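PDB 6H5L: C-type diheme-containing protein from Kuenenia stuttgartiensis, which carries electrons as a diheme c-type cytochrome within a reductase complex with a hydroxylamine oxidoreductase-like multiheme partner. Local coordinates for the heme c site. Residues are numbered along the deposited sequence; one frame, centred on the assembly and turned at random. Chains: chain A, Conserved hypothetical cytochrome protein; chain B/C, Similar to hydroxylamine oxidoreductase.

Contact 1: the heme c site. Residues chain B 357; chain A 18-19, 22-23, 40-42, 44, 49-50, 73, 76-78, 81; chain C 63, 68, 71, 80, 83-84, 141, 143. With HEC (heme c), chain D; HEC (heme c), chain E.
A:Met78 lies over one face of the chain D heme c, its CG anti to the backbone N (chi1 176°) and the chain then bent at both later torsions, so that SD reaches the heme FE at 2.3 Å. A:His23 binds the same iron from the other face through NE2 and is the proximal histidine of a CXXCH motif whose A:Cys19 and A:Cys22 form the thioethers. Its ring rotation is fixed at the far side, where ND1 donates in the ring plane to a lone pair of A:Arg42 O at 2.9 Å, while A:Phe44 CZ and A:Pro41 CB flank opposite faces. The side chain of A:Arg42, bent at chi2 and chi3, turns its guanidinium edge to the propionates: NE meets O1A and NH2 meets O1D of the chain D heme c, each at 2.6 Å and close to the guanidinium plane. O1A also accepts from A:Lys50 N along a nearly straight bond (166° at H). An alanine in place of A:Arg42 would probably leave both carboxylates less well neutralised and the propionates less firmly placed. A:Trp81 lays its indole face against the thioether methyl CBB of the chain D heme, which sits 3.4 Å from the centroid of the five-membered ring, and its far edge reaches C:Phe71 obliquely across the subunit boundary. C:Phe71 in turn caps methyl CMC of the chain E heme. That heme is bis-histidine, with C:His68 and C:His84 on opposite faces, and B:Arg357 NH1 forms a salt bridge to its O2A at 3.0 Å. The site thus brings the diheme cytochrome's His/Met heme beside a heme of the hydroxylamine oxidoreductase-like subunit, an arrangement suited to passing electrons between them.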
# COMPACT_ATOMS: atom_id res chain seq x y z
N ARG B 357 11.43 -34.41 -31.86
CA ARG B 357 11.26 -35.85 -31.87
C ARG B 357 10.00 -36.27 -31.11
O ARG B 357 9.19 -37.05 -31.62
CB ARG B 357 12.50 -36.52 -31.26
CG ARG B 357 12.55 -38.02 -31.45
CD ARG B 357 13.60 -38.63 -30.54
NE ARG B 357 13.92 -40.01 -30.90
CZ ARG B 357 14.62 -40.84 -30.13
NH1 ARG B 357 15.07 -40.42 -28.95
NH2 ARG B 357 14.86 -42.07 -30.53
N TYR A 18 28.63 -31.11 -36.41
CA TYR A 18 28.16 -30.01 -35.58
C TYR A 18 27.32 -28.97 -36.29
O TYR A 18 26.69 -28.14 -35.62
CB TYR A 18 29.36 -29.30 -34.92
CG TYR A 18 30.30 -30.23 -34.20
CD1 TYR A 18 29.92 -30.87 -33.03
CD2 TYR A 18 31.58 -30.47 -34.68
CE1 TYR A 18 30.77 -31.73 -32.37
CE2 TYR A 18 32.45 -31.32 -34.03
CZ TYR A 18 32.04 -31.95 -32.87
OH TYR A 18 32.90 -32.80 -32.21
N CYS A 19 27.27 -28.97 -37.62
CA CYS A 19 26.52 -27.95 -38.35
C CYS A 19 25.44 -28.51 -39.25
O CYS A 19 24.39 -27.88 -39.41
CB CYS A 19 27.49 -27.11 -39.20
SG CYS A 19 29.05 -26.69 -38.40
N CYS A 22 21.35 -28.74 -38.46
CA CYS A 22 20.51 -27.57 -38.64
C CYS A 22 20.63 -26.98 -40.05
O CYS A 22 19.63 -26.84 -40.75
CB CYS A 22 20.85 -26.51 -37.59
SG CYS A 22 20.34 -26.93 -35.90
N HIS A 23 21.85 -26.65 -40.47
CA HIS A 23 22.06 -25.95 -41.73
C HIS A 23 21.97 -26.86 -42.95
O HIS A 23 22.02 -26.36 -44.08
CB HIS A 23 23.41 -25.24 -41.72
CG HIS A 23 23.47 -24.07 -40.79
ND1 HIS A 23 22.90 -22.85 -41.10
CD2 HIS A 23 24.02 -23.93 -39.56
CE1 HIS A 23 23.11 -22.01 -40.10
NE2 HIS A 23 23.78 -22.64 -39.16
N LYS A 40 14.74 -19.71 -38.72
CA LYS A 40 15.27 -20.78 -39.56
C LYS A 40 16.79 -20.71 -39.62
O LYS A 40 17.37 -19.62 -39.61
CB LYS A 40 14.68 -20.69 -40.97
CG LYS A 40 13.19 -20.93 -41.04
CD LYS A 40 12.85 -22.35 -40.63
CE LYS A 40 11.34 -22.56 -40.55
NZ LYS A 40 11.00 -23.91 -40.01
N PRO A 41 17.47 -21.86 -39.69
CA PRO A 41 18.93 -21.83 -39.82
C PRO A 41 19.34 -21.29 -41.18
O PRO A 41 18.66 -21.51 -42.19
CB PRO A 41 19.33 -23.30 -39.65
CG PRO A 41 18.13 -24.05 -40.07
CD PRO A 41 16.95 -23.23 -39.65
N ARG A 42 20.46 -20.57 -41.20
CA ARG A 42 20.89 -19.84 -42.39
C ARG A 42 21.07 -20.77 -43.58
O ARG A 42 21.65 -21.85 -43.47
CB ARG A 42 22.20 -19.10 -42.10
CG ARG A 42 22.65 -18.18 -43.23
CD ARG A 42 21.76 -16.95 -43.33
NE ARG A 42 21.87 -16.11 -42.14
CZ ARG A 42 20.97 -16.08 -41.16
NH1 ARG A 42 19.89 -16.83 -41.23
NH2 ARG A 42 21.16 -15.29 -40.12
N PHE A 44 23.18 -21.09 -46.45
CA PHE A 44 24.47 -20.57 -46.89
C PHE A 44 24.60 -20.48 -48.40
O PHE A 44 25.51 -19.81 -48.89
CB PHE A 44 25.59 -21.44 -46.33
CG PHE A 44 25.66 -21.47 -44.83
CD1 PHE A 44 25.61 -20.29 -44.10
CD2 PHE A 44 25.76 -22.67 -44.15
CE1 PHE A 44 25.67 -20.32 -42.72
CE2 PHE A 44 25.82 -22.70 -42.77
CZ PHE A 44 25.77 -21.52 -42.06
N TYR A 49 24.85 -13.05 -45.79
CA TYR A 49 25.16 -13.13 -44.37
C TYR A 49 24.69 -11.85 -43.68
O TYR A 49 24.97 -10.75 -44.15
CB TYR A 49 26.66 -13.33 -44.15
CG TYR A 49 27.15 -14.73 -44.50
CD1 TYR A 49 27.14 -15.18 -45.81
CD2 TYR A 49 27.63 -15.58 -43.52
CE1 TYR A 49 27.58 -16.44 -46.14
CE2 TYR A 49 28.07 -16.85 -43.83
CZ TYR A 49 28.05 -17.28 -45.14
OH TYR A 49 28.50 -18.54 -45.47
N LYS A 50 23.97 -12.01 -42.57
CA LYS A 50 23.40 -10.86 -41.88
C LYS A 50 24.49 -9.98 -41.26
O LYS A 50 24.35 -8.75 -41.24
CB LYS A 50 22.42 -11.31 -40.79
CG LYS A 50 21.13 -11.91 -41.29
CD LYS A 50 20.18 -12.14 -40.12
CE LYS A 50 18.90 -12.86 -40.54
NZ LYS A 50 18.02 -13.11 -39.36
N VAL A 73 24.62 -16.61 -32.43
CA VAL A 73 23.59 -15.62 -32.74
C VAL A 73 22.52 -15.67 -31.66
O VAL A 73 21.73 -16.62 -31.62
CB VAL A 73 22.99 -15.86 -34.14
CG1 VAL A 73 21.91 -14.83 -34.42
CG2 VAL A 73 24.07 -15.81 -35.20
N SER A 76 18.24 -17.13 -31.07
CA SER A 76 18.18 -18.24 -32.02
C SER A 76 18.91 -19.42 -31.41
O SER A 76 19.58 -19.31 -30.38
CB SER A 76 18.78 -17.86 -33.37
OG SER A 76 20.20 -17.82 -33.30
N THR A 77 18.78 -20.57 -32.07
CA THR A 77 19.45 -21.79 -31.63
C THR A 77 20.93 -21.81 -32.00
O THR A 77 21.60 -22.82 -31.76
CB THR A 77 18.76 -23.02 -32.23
OG1 THR A 77 18.79 -22.94 -33.65
CG2 THR A 77 17.31 -23.08 -31.76
N MET A 78 21.46 -20.72 -32.57
CA MET A 78 22.86 -20.64 -32.98
C MET A 78 23.70 -20.33 -31.74
O MET A 78 23.93 -19.17 -31.38
CB MET A 78 23.04 -19.58 -34.06
CG MET A 78 24.48 -19.33 -34.50
SD MET A 78 25.08 -20.45 -35.77
CE MET A 78 25.55 -21.86 -34.78
N TRP A 81 30.25 -21.52 -30.46
CA TRP A 81 31.01 -22.75 -30.64
C TRP A 81 32.43 -22.61 -30.08
O TRP A 81 33.37 -23.21 -30.60
CB TRP A 81 31.04 -23.16 -32.11
CG TRP A 81 29.70 -23.66 -32.55
CD1 TRP A 81 28.76 -22.97 -33.26
CD2 TRP A 81 29.14 -24.96 -32.30
NE1 TRP A 81 27.65 -23.76 -33.47
CE2 TRP A 81 27.86 -24.98 -32.89
CE3 TRP A 81 29.59 -26.10 -31.63
CZ2 TRP A 81 27.03 -26.10 -32.83
CZ3 TRP A 81 28.77 -27.21 -31.58
CH2 TRP A 81 27.50 -27.20 -32.17
N MET C 63 18.70 -40.26 -29.61
CA MET C 63 18.41 -39.30 -30.68
C MET C 63 19.22 -39.63 -31.93
O MET C 63 20.26 -40.30 -31.87
CB MET C 63 18.72 -37.88 -30.22
CG MET C 63 17.67 -37.27 -29.31
SD MET C 63 18.29 -35.76 -28.55
CE MET C 63 19.06 -34.97 -29.96
N HIS C 68 24.47 -35.01 -29.25
CA HIS C 68 24.58 -34.30 -27.98
C HIS C 68 25.83 -34.69 -27.20
O HIS C 68 26.05 -34.16 -26.11
CB HIS C 68 23.35 -34.58 -27.12
CG HIS C 68 22.23 -33.60 -27.31
ND1 HIS C 68 21.75 -33.25 -28.56
CD2 HIS C 68 21.50 -32.89 -26.42
CE1 HIS C 68 20.78 -32.36 -28.42
NE2 HIS C 68 20.61 -32.13 -27.13
N PHE C 71 28.45 -32.01 -25.89
CA PHE C 71 28.00 -31.18 -24.78
C PHE C 71 28.06 -31.94 -23.46
O PHE C 71 28.28 -31.34 -22.41
CB PHE C 71 26.59 -30.67 -25.05
CG PHE C 71 26.40 -30.12 -26.43
CD1 PHE C 71 27.08 -28.98 -26.84
CD2 PHE C 71 25.54 -30.73 -27.33
CE1 PHE C 71 26.91 -28.47 -28.11
CE2 PHE C 71 25.37 -30.23 -28.60
CZ PHE C 71 26.05 -29.10 -28.99
N CYS C 80 23.40 -26.45 -22.75
CA CYS C 80 22.04 -27.00 -22.70
C CYS C 80 21.01 -25.89 -22.59
O CYS C 80 20.00 -25.90 -23.30
CB CYS C 80 21.90 -27.97 -21.52
SG CYS C 80 23.27 -29.12 -21.28
N CYS C 83 21.02 -23.15 -25.77
CA CYS C 83 20.36 -23.63 -26.98
C CYS C 83 18.87 -23.84 -26.75
O CYS C 83 18.03 -23.30 -27.49
CB CYS C 83 21.00 -24.93 -27.45
SG CYS C 83 20.50 -25.49 -29.09
N HIS C 84 18.51 -24.63 -25.73
CA HIS C 84 17.11 -24.93 -25.49
C HIS C 84 16.32 -23.72 -24.99
O HIS C 84 15.09 -23.76 -25.01
CB HIS C 84 16.99 -26.08 -24.49
CG HIS C 84 17.28 -27.43 -25.09
ND1 HIS C 84 16.33 -28.18 -25.73
CD2 HIS C 84 18.43 -28.15 -25.14
CE1 HIS C 84 16.87 -29.31 -26.15
NE2 HIS C 84 18.14 -29.31 -25.81
N ILE C 141 22.05 -38.72 -24.21
CA ILE C 141 20.89 -38.14 -23.54
C ILE C 141 19.96 -39.27 -23.09
O ILE C 141 19.84 -40.31 -23.75
CB ILE C 141 20.16 -37.13 -24.45
CG1 ILE C 141 20.30 -35.71 -23.90
CG2 ILE C 141 18.69 -37.48 -24.63
CD1 ILE C 141 21.73 -35.23 -23.79
N MET C 143 16.11 -40.33 -21.00
CA MET C 143 14.82 -40.02 -20.41
C MET C 143 14.84 -40.50 -18.97
O MET C 143 14.90 -41.71 -18.71
CB MET C 143 13.67 -40.66 -21.19
CG MET C 143 13.32 -39.94 -22.49
SD MET C 143 12.79 -38.24 -22.25
CE MET C 143 14.05 -37.37 -23.18
FE HEC D . 24.36 -21.94 -37.37
CHA HEC D . 23.15 -18.90 -38.39
CHB HEC D . 27.43 -21.14 -38.73
CHC HEC D . 25.61 -25.01 -36.42
CHD HEC D . 21.28 -22.83 -36.11
NA HEC D . 25.15 -20.32 -38.37
C1A HEC D . 24.46 -19.17 -38.69
C2A HEC D . 25.36 -18.27 -39.40
C3A HEC D . 26.55 -18.90 -39.50
C4A HEC D . 26.43 -20.19 -38.85
CMA HEC D . 27.87 -18.42 -40.15
CAA HEC D . 24.84 -16.89 -39.89
CBA HEC D . 25.84 -15.82 -40.31
CGA HEC D . 25.09 -14.61 -40.80
O1A HEC D . 23.90 -14.75 -41.18
O2A HEC D . 25.69 -13.50 -40.81
NB HEC D . 26.17 -22.90 -37.56
C1B HEC D . 27.32 -22.37 -38.13
C2B HEC D . 28.38 -23.35 -37.97
C3B HEC D . 27.87 -24.42 -37.34
C4B HEC D . 26.48 -24.16 -37.07
CMB HEC D . 29.83 -23.18 -38.48
CAB HEC D . 28.62 -25.72 -36.95
CBB HEC D . 29.64 -25.44 -35.82
NC HEC D . 23.59 -23.61 -36.45
C1C HEC D . 24.28 -24.76 -36.14
C2C HEC D . 23.41 -25.61 -35.36
C3C HEC D . 22.18 -25.07 -35.39
C4C HEC D . 22.29 -23.76 -36.00
CMC HEC D . 23.74 -27.07 -34.97
CAC HEC D . 20.90 -25.65 -34.76
CBC HEC D . 21.02 -25.67 -33.22
ND HEC D . 22.50 -21.01 -37.27
C1D HEC D . 21.37 -21.58 -36.69
C2D HEC D . 20.28 -20.63 -36.79
C3D HEC D . 20.87 -19.40 -37.51
C4D HEC D . 22.25 -19.73 -37.76
CMD HEC D . 18.83 -20.82 -36.29
CAD HEC D . 20.16 -18.09 -37.88
CBD HEC D . 20.08 -17.18 -36.66
CGD HEC D . 19.34 -15.92 -37.01
O1D HEC D . 19.74 -15.24 -37.99
O2D HEC D . 18.35 -15.60 -36.30
FE HEC E . 19.16 -30.87 -26.55
CHA HEC E . 16.71 -32.78 -27.97
CHB HEC E . 18.66 -32.46 -23.54
CHC HEC E . 21.96 -29.37 -25.30
CHD HEC E . 19.09 -28.66 -29.15
NA HEC E . 17.94 -32.37 -25.88
C1A HEC E . 16.95 -32.98 -26.63
C2A HEC E . 16.22 -33.88 -25.75
C3A HEC E . 16.75 -33.79 -24.53
C4A HEC E . 17.85 -32.84 -24.59
CMA HEC E . 16.30 -34.55 -23.27
CAA HEC E . 15.02 -34.77 -26.17
CBA HEC E . 15.45 -36.21 -26.41
CGA HEC E . 14.27 -36.97 -26.96
O1A HEC E . 13.25 -36.32 -27.31
O2A HEC E . 14.34 -38.23 -27.05
NB HEC E . 20.09 -30.86 -24.73
C1B HEC E . 19.80 -31.69 -23.67
C2B HEC E . 20.90 -31.63 -22.73
C3B HEC E . 21.81 -30.77 -23.21
C4B HEC E . 21.32 -30.27 -24.48
CMB HEC E . 20.97 -32.41 -21.39
CAB HEC E . 23.15 -30.37 -22.57
CBB HEC E . 24.15 -31.55 -22.55
NC HEC E . 20.28 -29.25 -27.09
C1C HEC E . 21.47 -28.90 -26.50
C2C HEC E . 22.19 -28.04 -27.42
C3C HEC E . 21.36 -27.74 -28.44
C4C HEC E . 20.16 -28.56 -28.28
CMC HEC E . 23.51 -27.32 -27.05
CAC HEC E . 21.63 -26.79 -29.63
CBC HEC E . 22.87 -27.22 -30.44
ND HEC E . 18.04 -30.73 -28.30
C1D HEC E . 18.23 -29.74 -29.26
C2D HEC E . 17.38 -30.04 -30.39
C3D HEC E . 16.63 -31.33 -30.02
C4D HEC E . 17.11 -31.68 -28.70
CMD HEC E . 17.25 -29.22 -31.69
CAD HEC E . 15.60 -32.08 -30.88
CBD HEC E . 16.24 -33.36 -31.41
CGD HEC E . 15.27 -34.16 -32.24
O1D HEC E . 15.66 -35.27 -32.70
O2D HEC E . 14.12 -33.70 -32.45

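Contact 2: the heme c site. Residues chain A 50, 132, 136, 138, 141-142, 156, 164, 166-167, 174-176, 186-187, 191, 195-196, 199, 211, 215. With HEC (heme c), chain F.
Backbone N-H groups of consecutive loop residues grip one propionate of the heme c, A:Lys175 N donating to heme O1A at 2.7 Å and A:Gly176 N to heme O2A at 3.0 Å. This is the second cytochrome c site of the chain, a CXXCH motif in which A:Cys138 and A:Cys141 are thioether-linked to the heme and A:His142 is the proximal ligand. The axial pair is nearly straight, A:His142 NE2 and A:Met196 SD subtending 174° at FE. A:Met196 sets CG anti to its backbone N (chi1 177°), bends at chi2 and then runs out extended, which carries the methyl CE over the side of the porphyrin bearing NA, with SD 2.3 Å from the heme FE. The other propionate meets two lysines tip-on: A:Lys50 NZ forms a salt bridge to O1D of the heme c at 2.8 Å, and A:Lys175 NZ one to its O2D at 3.0 Å. Both chains are extended beyond CG, and their paired positive charges would be expected to favour an ionised carboxylate. Between the two propionates A:Phe167 stands edge-on, its CG in the crowded position between backbone N and carbonyl carbon (chi1 65°), with O1A in its ring plane near CZ. A:Arg186 lies alongside O2A through its methylenes CG and CD, and its NH1 connects to the same oxygen through a water. Away from the propionates A:Phe199 turns its face to the heme thioether methyl CBB, which lies 3.7 Å from the ring centroid. A:Phe187 brings its ring edge down onto the A:Met196 face at the flank between pyrroles A and B, CE1 3.4 Å from the meso carbon CHB of the heme. A:Leu211 and A:Val215, both on helix 205-217, close over methyl CMB.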
# COMPACT_ATOMS: atom_id res chain seq x y z
N LYS A 50 23.97 -12.01 -42.57
CA LYS A 50 23.40 -10.86 -41.88
C LYS A 50 24.49 -9.98 -41.26
O LYS A 50 24.35 -8.75 -41.24
CB LYS A 50 22.42 -11.31 -40.79
CG LYS A 50 21.13 -11.91 -41.29
CD LYS A 50 20.18 -12.14 -40.12
CE LYS A 50 18.90 -12.86 -40.54
NZ LYS A 50 18.02 -13.11 -39.36
N TYR A 132 15.24 8.12 -35.40
CA TYR A 132 14.50 6.86 -35.25
C TYR A 132 13.01 7.05 -35.50
O TYR A 132 12.35 6.16 -36.05
CB TYR A 132 14.76 6.28 -33.86
CG TYR A 132 14.05 4.98 -33.56
CD1 TYR A 132 12.74 4.96 -33.08
CD2 TYR A 132 14.70 3.76 -33.71
CE1 TYR A 132 12.10 3.78 -32.80
CE2 TYR A 132 14.06 2.56 -33.43
CZ TYR A 132 12.76 2.58 -32.97
OH TYR A 132 12.11 1.40 -32.68
N LEU A 136 13.61 8.65 -40.35
CA LEU A 136 13.60 7.35 -41.00
C LEU A 136 12.48 6.44 -40.53
O LEU A 136 12.29 5.37 -41.14
CB LEU A 136 14.95 6.64 -40.79
CG LEU A 136 16.15 7.38 -41.38
CD1 LEU A 136 17.45 6.64 -41.11
CD2 LEU A 136 15.96 7.60 -42.88
N CYS A 138 11.78 4.33 -37.94
CA CYS A 138 12.11 2.96 -37.62
C CYS A 138 11.02 2.27 -36.82
O CYS A 138 10.97 1.03 -36.79
CB CYS A 138 13.43 2.91 -36.84
SG CYS A 138 14.67 4.09 -37.43
N CYS A 141 8.67 -0.88 -38.43
CA CYS A 141 8.93 -2.30 -38.18
C CYS A 141 9.16 -2.59 -36.70
O CYS A 141 8.67 -3.61 -36.19
CB CYS A 141 10.14 -2.77 -38.99
SG CYS A 141 9.97 -2.66 -40.79
N HIS A 142 9.88 -1.73 -35.99
CA HIS A 142 10.35 -2.03 -34.64
C HIS A 142 9.45 -1.49 -33.54
O HIS A 142 9.55 -1.95 -32.40
CB HIS A 142 11.77 -1.49 -34.44
CG HIS A 142 12.81 -2.22 -35.23
ND1 HIS A 142 13.31 -3.45 -34.84
CD2 HIS A 142 13.44 -1.90 -36.38
CE1 HIS A 142 14.21 -3.85 -35.72
NE2 HIS A 142 14.31 -2.93 -36.67
N GLN A 156 6.84 -8.62 -42.41
CA GLN A 156 8.18 -8.66 -42.97
C GLN A 156 8.58 -10.09 -43.33
O GLN A 156 8.15 -11.05 -42.69
CB GLN A 156 9.18 -8.06 -41.99
CG GLN A 156 8.86 -6.64 -41.57
CD GLN A 156 8.75 -5.69 -42.75
OE1 GLN A 156 9.57 -5.73 -43.67
NE2 GLN A 156 7.72 -4.85 -42.74
N ILE A 164 10.20 -12.79 -41.16
CA ILE A 164 11.21 -12.27 -40.24
C ILE A 164 10.57 -11.07 -39.53
O ILE A 164 10.70 -9.92 -39.96
CB ILE A 164 12.53 -11.89 -40.94
CG1 ILE A 164 13.54 -11.30 -39.95
CG2 ILE A 164 12.29 -10.97 -42.14
CD1 ILE A 164 14.97 -11.33 -40.47
N PRO A 166 10.71 -8.49 -36.68
CA PRO A 166 11.84 -8.00 -35.87
C PRO A 166 11.65 -8.32 -34.39
O PRO A 166 10.67 -7.89 -33.77
CB PRO A 166 11.84 -6.50 -36.14
CG PRO A 166 10.46 -6.19 -36.62
CD PRO A 166 10.01 -7.40 -37.38
N PHE A 167 12.59 -9.08 -33.84
CA PHE A 167 12.52 -9.47 -32.45
C PHE A 167 12.59 -8.24 -31.54
O PHE A 167 13.12 -7.19 -31.90
CB PHE A 167 13.65 -10.44 -32.10
CG PHE A 167 15.02 -9.84 -32.20
CD1 PHE A 167 15.72 -9.86 -33.39
CD2 PHE A 167 15.62 -9.26 -31.09
CE1 PHE A 167 16.98 -9.30 -33.48
CE2 PHE A 167 16.88 -8.70 -31.17
CZ PHE A 167 17.56 -8.72 -32.37
N PHE A 174 21.15 -8.42 -28.94
CA PHE A 174 21.21 -8.24 -30.38
C PHE A 174 21.89 -9.43 -31.03
O PHE A 174 22.79 -10.05 -30.47
CB PHE A 174 21.95 -6.95 -30.73
CG PHE A 174 21.38 -5.72 -30.09
CD1 PHE A 174 20.33 -5.04 -30.67
CD2 PHE A 174 21.89 -5.25 -28.89
CE1 PHE A 174 19.80 -3.90 -30.08
CE2 PHE A 174 21.36 -4.12 -28.28
CZ PHE A 174 20.31 -3.45 -28.88
N LYS A 175 21.43 -9.77 -32.25
CA LYS A 175 21.92 -10.97 -32.91
C LYS A 175 23.38 -10.84 -33.32
O LYS A 175 24.13 -11.82 -33.26
CB LYS A 175 21.04 -11.28 -34.13
CG LYS A 175 19.63 -11.72 -33.77
CD LYS A 175 18.95 -12.41 -34.94
CE LYS A 175 17.57 -12.91 -34.56
NZ LYS A 175 16.98 -13.74 -35.64
N GLY A 176 23.80 -9.65 -33.73
CA GLY A 176 25.17 -9.41 -34.12
C GLY A 176 26.11 -9.03 -33.00
O GLY A 176 27.31 -8.88 -33.23
N ARG A 186 25.96 -2.64 -37.65
CA ARG A 186 24.74 -3.06 -38.33
C ARG A 186 24.14 -1.92 -39.14
O ARG A 186 23.70 -2.12 -40.28
CB ARG A 186 23.73 -3.58 -37.32
CG ARG A 186 24.23 -4.70 -36.42
CD ARG A 186 24.44 -6.01 -37.18
NE ARG A 186 25.76 -6.09 -37.80
CZ ARG A 186 26.86 -6.48 -37.16
NH1 ARG A 186 26.80 -6.82 -35.88
NH2 ARG A 186 28.02 -6.53 -37.81
N PHE A 187 24.11 -0.71 -38.57
CA PHE A 187 23.56 0.43 -39.29
C PHE A 187 24.47 0.89 -40.42
O PHE A 187 23.99 1.53 -41.36
CB PHE A 187 23.31 1.60 -38.32
CG PHE A 187 22.41 1.26 -37.17
CD1 PHE A 187 21.52 0.19 -37.24
CD2 PHE A 187 22.44 2.01 -36.01
CE1 PHE A 187 20.70 -0.12 -36.18
CE2 PHE A 187 21.62 1.70 -34.94
CZ PHE A 187 20.74 0.64 -35.03
N LEU A 191 21.88 -5.60 -43.09
CA LEU A 191 21.72 -7.04 -42.87
C LEU A 191 21.28 -7.67 -44.19
O LEU A 191 20.11 -7.61 -44.57
CB LEU A 191 20.73 -7.31 -41.75
CG LEU A 191 21.26 -7.20 -40.31
CD1 LEU A 191 21.60 -5.76 -39.94
CD2 LEU A 191 20.28 -7.79 -39.32
N PRO A 195 14.85 -7.28 -44.82
CA PRO A 195 14.42 -5.91 -45.15
C PRO A 195 15.09 -4.83 -44.32
O PRO A 195 14.78 -3.65 -44.51
CB PRO A 195 12.90 -5.95 -44.88
CG PRO A 195 12.72 -7.06 -43.90
CD PRO A 195 13.75 -8.09 -44.28
N MET A 196 16.00 -5.19 -43.41
CA MET A 196 16.79 -4.24 -42.64
C MET A 196 17.96 -3.76 -43.49
O MET A 196 18.94 -4.50 -43.66
CB MET A 196 17.28 -4.87 -41.34
CG MET A 196 18.18 -3.97 -40.51
SD MET A 196 17.30 -2.60 -39.73
CE MET A 196 18.68 -1.65 -39.10
N PHE A 199 22.25 1.95 -43.63
CA PHE A 199 22.06 3.39 -43.54
C PHE A 199 23.38 4.14 -43.67
O PHE A 199 23.49 5.28 -43.22
CB PHE A 199 21.34 3.75 -42.24
CG PHE A 199 19.99 3.11 -42.11
CD1 PHE A 199 18.87 3.71 -42.65
CD2 PHE A 199 19.85 1.89 -41.46
CE1 PHE A 199 17.63 3.11 -42.54
CE2 PHE A 199 18.61 1.29 -41.35
CZ PHE A 199 17.50 1.90 -41.90
N LEU A 211 22.19 7.60 -33.59
CA LEU A 211 21.15 6.57 -33.67
C LEU A 211 21.48 5.38 -32.78
O LEU A 211 20.60 4.83 -32.11
CB LEU A 211 20.98 6.13 -35.12
CG LEU A 211 19.94 5.07 -35.44
CD1 LEU A 211 18.54 5.57 -35.13
CD2 LEU A 211 20.05 4.66 -36.90
N VAL A 215 19.27 3.78 -29.68
CA VAL A 215 18.87 2.38 -29.68
C VAL A 215 19.29 1.70 -28.38
O VAL A 215 18.52 0.93 -27.79
CB VAL A 215 19.45 1.66 -30.91
CG1 VAL A 215 19.23 0.15 -30.80
CG2 VAL A 215 18.82 2.19 -32.19
FE HEC F . 15.61 -2.76 -38.17
CHA HEC F . 17.21 -5.67 -37.30
CHB HEC F . 17.43 -1.07 -35.80
CHC HEC F . 14.30 0.21 -39.27
CHD HEC F . 13.28 -4.48 -39.98
NA HEC F . 17.10 -3.27 -36.84
C1A HEC F . 17.52 -4.55 -36.56
C2A HEC F . 18.35 -4.51 -35.37
C3A HEC F . 18.41 -3.24 -34.96
C4A HEC F . 17.63 -2.43 -35.87
CMA HEC F . 19.18 -2.71 -33.72
CAA HEC F . 19.03 -5.73 -34.70
CBA HEC F . 20.52 -5.75 -35.03
CGA HEC F . 21.16 -6.96 -34.40
O1A HEC F . 20.41 -7.82 -33.85
O2A HEC F . 22.41 -7.08 -34.45
NB HEC F . 15.76 -0.79 -37.59
C1B HEC F . 16.70 -0.31 -36.69
C2B HEC F . 16.80 1.12 -36.87
C3B HEC F . 15.93 1.48 -37.83
C4B HEC F . 15.27 0.28 -38.29
CMB HEC F . 17.74 2.03 -36.04
CAB HEC F . 15.65 2.91 -38.36
CBB HEC F . 16.90 3.56 -39.00
NC HEC F . 14.04 -2.23 -39.37
C1C HEC F . 13.72 -0.94 -39.76
C2C HEC F . 12.78 -1.03 -40.85
C3C HEC F . 12.40 -2.31 -40.96
C4C HEC F . 13.25 -3.11 -40.09
CMC HEC F . 12.04 0.19 -41.45
CAC HEC F . 11.35 -2.88 -41.94
CBC HEC F . 11.83 -2.74 -43.40
ND HEC F . 15.28 -4.78 -38.57
C1D HEC F . 14.26 -5.25 -39.39
C2D HEC F . 14.41 -6.68 -39.52
C3D HEC F . 15.64 -7.06 -38.68
C4D HEC F . 16.11 -5.81 -38.13
CMD HEC F . 13.51 -7.64 -40.34
CAD HEC F . 16.24 -8.46 -38.47
CBD HEC F . 15.48 -9.19 -37.37
CGD HEC F . 15.97 -10.61 -37.25
O1D HEC F . 17.01 -10.95 -37.87
O2D HEC F . 15.31 -11.42 -36.54
O HOH W 1 25.24 -6.01 -33.62

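Contact 1 and contact 2 have C-alpha centres about 23 Å apart and share A:Lys50, whose backbone N serves a propionate of one heme while its side-chain NZ forms salt bridges to propionates of both. The two hemes of chain A therefore turn propionate edges toward a common lysine, which is likely to tie the two heme-binding units of the chain together. Contact 1 alone draws on three chains and includes a heme of the partner, whereas contact 2 is built within chain A. Such an order of sites is consistent with an electron path running from the contact 2 heme through contact 1 to the partner, or the reverse, repeated in the six-plus-six assembly.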